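Local coordinates for outer membrane protein TP0453 (Treponema pallidum, PDB 3K8G) that alters membrane permeability at acidic pH and might take part in ligand transport, at residues A[210-215]-A[232-237]. Numbering follows the deposited sequence.
Sequences NAKINF and EGDRLI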
loop_
_atom_site.group_PDB
_atom_site.type_symbol
_atom_site.label_atom_id
_atom_site.label_comp_id
_atom_site.label_asym_id
_atom_site.label_seq_id
_atom_site.Cartn_x
_atom_site.Cartn_y
_atom_site.Cartn_z
ATOM N N ASN A 210 -15.528 -17.992 13.981
ATOM C CA ASN A 210 -16.593 -18.977 14.223
ATOM C C ASN A 210 -17.988 -18.387 13.997
ATOM O O ASN A 210 -18.998 -19.100 13.994
ATOM C CB ASN A 210 -16.461 -19.615 15.625
ATOM C CG ASN A 210 -15.246 -20.528 15.738
ATOM O OD1 ASN A 210 -14.462 -20.429 16.694
ATOM N ND2 ASN A 210 -15.077 -21.419 14.759
ATOM N N ALA A 211 -18.025 -17.075 13.791
ATOM C CA ALA A 211 -19.266 -16.349 13.482
ATOM C C ALA A 211 -19.910 -16.852 12.192
ATOM O O ALA A 211 -19.237 -16.974 11.173
ATOM C CB ALA A 211 -18.973 -14.836 13.367
ATOM N N LYS A 212 -21.205 -17.155 12.245
ATOM C CA LYS A 212 -21.963 -17.465 11.031
ATOM C C LYS A 212 -22.565 -16.218 10.396
ATOM O O LYS A 212 -22.949 -15.269 11.083
ATOM C CB LYS A 212 -23.051 -18.511 11.301
ATOM C CG LYS A 212 -22.755 -19.888 10.698
ATOM C CD LYS A 212 -21.459 -20.483 11.240
ATOM C CE LYS A 212 -20.950 -21.610 10.360
ATOM N NZ LYS A 212 -19.547 -21.973 10.721
ATOM N N ILE A 213 -22.611 -16.215 9.072
ATOM C CA ILE A 213 -23.381 -15.212 8.356
ATOM C C ILE A 213 -24.516 -15.930 7.612
ATOM O O ILE A 213 -24.276 -16.803 6.768
ATOM C CB ILE A 213 -22.478 -14.284 7.472
ATOM C CG1 ILE A 213 -23.308 -13.197 6.776
ATOM C CG2 ILE A 213 -21.624 -15.090 6.482
ATOM C CD1 ILE A 213 -22.500 -12.003 6.322
ATOM N N ASN A 214 -25.749 -15.603 7.993
ATOM C CA ASN A 214 -26.948 -16.192 7.390
ATOM C C ASN A 214 -27.199 -15.661 5.972
ATOM O O ASN A 214 -26.548 -14.708 5.545
ATOM C CB ASN A 214 -28.171 -15.950 8.292
ATOM C CG ASN A 214 -28.288 -14.496 8.769
ATOM O OD1 ASN A 214 -27.846 -13.560 8.094
ATOM N ND2 ASN A 214 -28.895 -14.309 9.935
ATOM N N PHE A 215 -28.135 -16.276 5.250
ATOM C CA PHE A 215 -28.456 -15.856 3.876
ATOM C C PHE A 215 -29.032 -14.430 3.744
ATOM O O PHE A 215 -28.685 -13.725 2.800
ATOM C CB PHE A 215 -29.345 -16.890 3.170
ATOM C CG PHE A 215 -28.572 -17.923 2.390
ATOM C CD1 PHE A 215 -27.737 -18.837 3.041
ATOM C CD2 PHE A 215 -28.681 -17.984 0.999
ATOM C CE1 PHE A 215 -27.016 -19.793 2.319
ATOM C CE2 PHE A 215 -27.966 -18.941 0.265
ATOM C CZ PHE A 215 -27.130 -19.846 0.929
ATOM N N GLU A 232 -16.846 -19.718 2.197
ATOM C CA GLU A 232 -15.997 -20.890 2.008
ATOM C C GLU A 232 -15.278 -21.140 3.329
ATOM O O GLU A 232 -14.444 -20.332 3.744
ATOM C CB GLU A 232 -14.942 -20.646 0.920
ATOM C CG GLU A 232 -15.469 -20.452 -0.518
ATOM C CD GLU A 232 -14.347 -20.559 -1.558
ATOM O OE1 GLU A 232 -14.445 -19.928 -2.632
ATOM O OE2 GLU A 232 -13.356 -21.273 -1.303
ATOM N N GLY A 233 -15.591 -22.251 3.991
ATOM C CA GLY A 233 -15.047 -22.506 5.326
ATOM C C GLY A 233 -15.365 -21.327 6.225
ATOM O O GLY A 233 -16.525 -20.947 6.374
ATOM N N ASP A 234 -14.326 -20.706 6.778
ATOM C CA ASP A 234 -14.499 -19.560 7.669
ATOM C C ASP A 234 -14.231 -18.201 6.980
ATOM O O ASP A 234 -13.934 -17.201 7.646
ATOM C CB ASP A 234 -13.612 -19.743 8.917
ATOM C CG ASP A 234 -14.193 -20.763 9.915
ATOM O OD1 ASP A 234 -15.326 -21.265 9.703
ATOM O OD2 ASP A 234 -13.513 -21.055 10.921
ATOM N N ARG A 235 -14.380 -18.163 5.653
ATOM C CA ARG A 235 -14.091 -16.953 4.887
ATOM C C ARG A 235 -15.252 -16.501 4.009
ATOM O O ARG A 235 -15.809 -17.299 3.231
ATOM C CB ARG A 235 -12.877 -17.166 3.987
ATOM C CG ARG A 235 -11.552 -17.332 4.717
ATOM C CD ARG A 235 -10.435 -17.487 3.694
ATOM N NE ARG A 235 -10.723 -18.545 2.719
ATOM C CZ ARG A 235 -10.485 -18.478 1.403
ATOM N NH1 ARG A 235 -9.966 -17.378 0.846
ATOM N NH2 ARG A 235 -10.802 -19.517 0.633
ATOM N N LEU A 236 -15.597 -15.221 4.135
ATOM C CA LEU A 236 -16.556 -14.577 3.259
ATOM C C LEU A 236 -15.837 -14.102 2.010
ATOM O O LEU A 236 -14.874 -13.338 2.100
ATOM C CB LEU A 236 -17.184 -13.388 3.978
ATOM C CG LEU A 236 -18.313 -12.696 3.194
ATOM C CD1 LEU A 236 -19.546 -13.610 3.152
ATOM C CD2 LEU A 236 -18.640 -11.336 3.807
ATOM N N ILE A 237 -16.318 -14.538 0.846
ATOM C CA ILE A 237 -15.735 -14.159 -0.439
ATOM C C ILE A 237 -16.701 -13.270 -1.190
ATOM O O ILE A 237 -17.867 -13.626 -1.378
ATOM C CB ILE A 237 -15.429 -15.395 -1.302
ATOM C CG1 ILE A 237 -14.725 -16.481 -0.471
ATOM C CG2 ILE A 237 -14.684 -15.001 -2.613
ATOM C CD1 ILE A 237 -13.276 -16.197 -0.168
#
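Asn210 approaches Asp234 through its amide nitrogen, ND2 lying 4.2 Å from the carboxylate OD2, a loose polar approach too long for a hydrogen bond. The two side chains slant past each other, with amide and carboxylate planes at 90°. A neutral amide and a carboxylate suit a place at the protein surface. Two positions on, Lys212 extends a long, nearly straight outer chain back toward the same carboxylate and brings NZ to 4.4 Å from Asp234 OD1. Opposite charges are near here, yet beyond salt-bridge range; a lysine is long enough to carry its charge from the loop back toward the turn.

Ile213 turns inward and supplies the apolar part of the contact. Its CG2 methyl meets CD1 of Leu236 at 4.2 Å, the side chains crossing at about a right angle. Both CB atoms point toward the partner segment, and both residues also touch Val231 and Leu208, so branched aliphatic chains pack where loop and hairpin converge. Asn214 then caps helix 215-225, inferred to be amphipathic helix 8, its OD1 accepting from the backbone N of Ile217; the cavity opens when helices 2, 3 and 9 move away from helices 7 and 8.

The partner segment begins with a type II' turn, Glu232 to Arg235, joining outermost strand 228-232 to strand 235-244 in a beta hairpin; Gly233, with positive phi, suits its first corner. No hydrogen bond joins 210-215 to 232-237; between them the close contact is aliphatic, Ile213 on Leu236, probably supplemented by weak electrostatic attraction between Lys212 and Asp234.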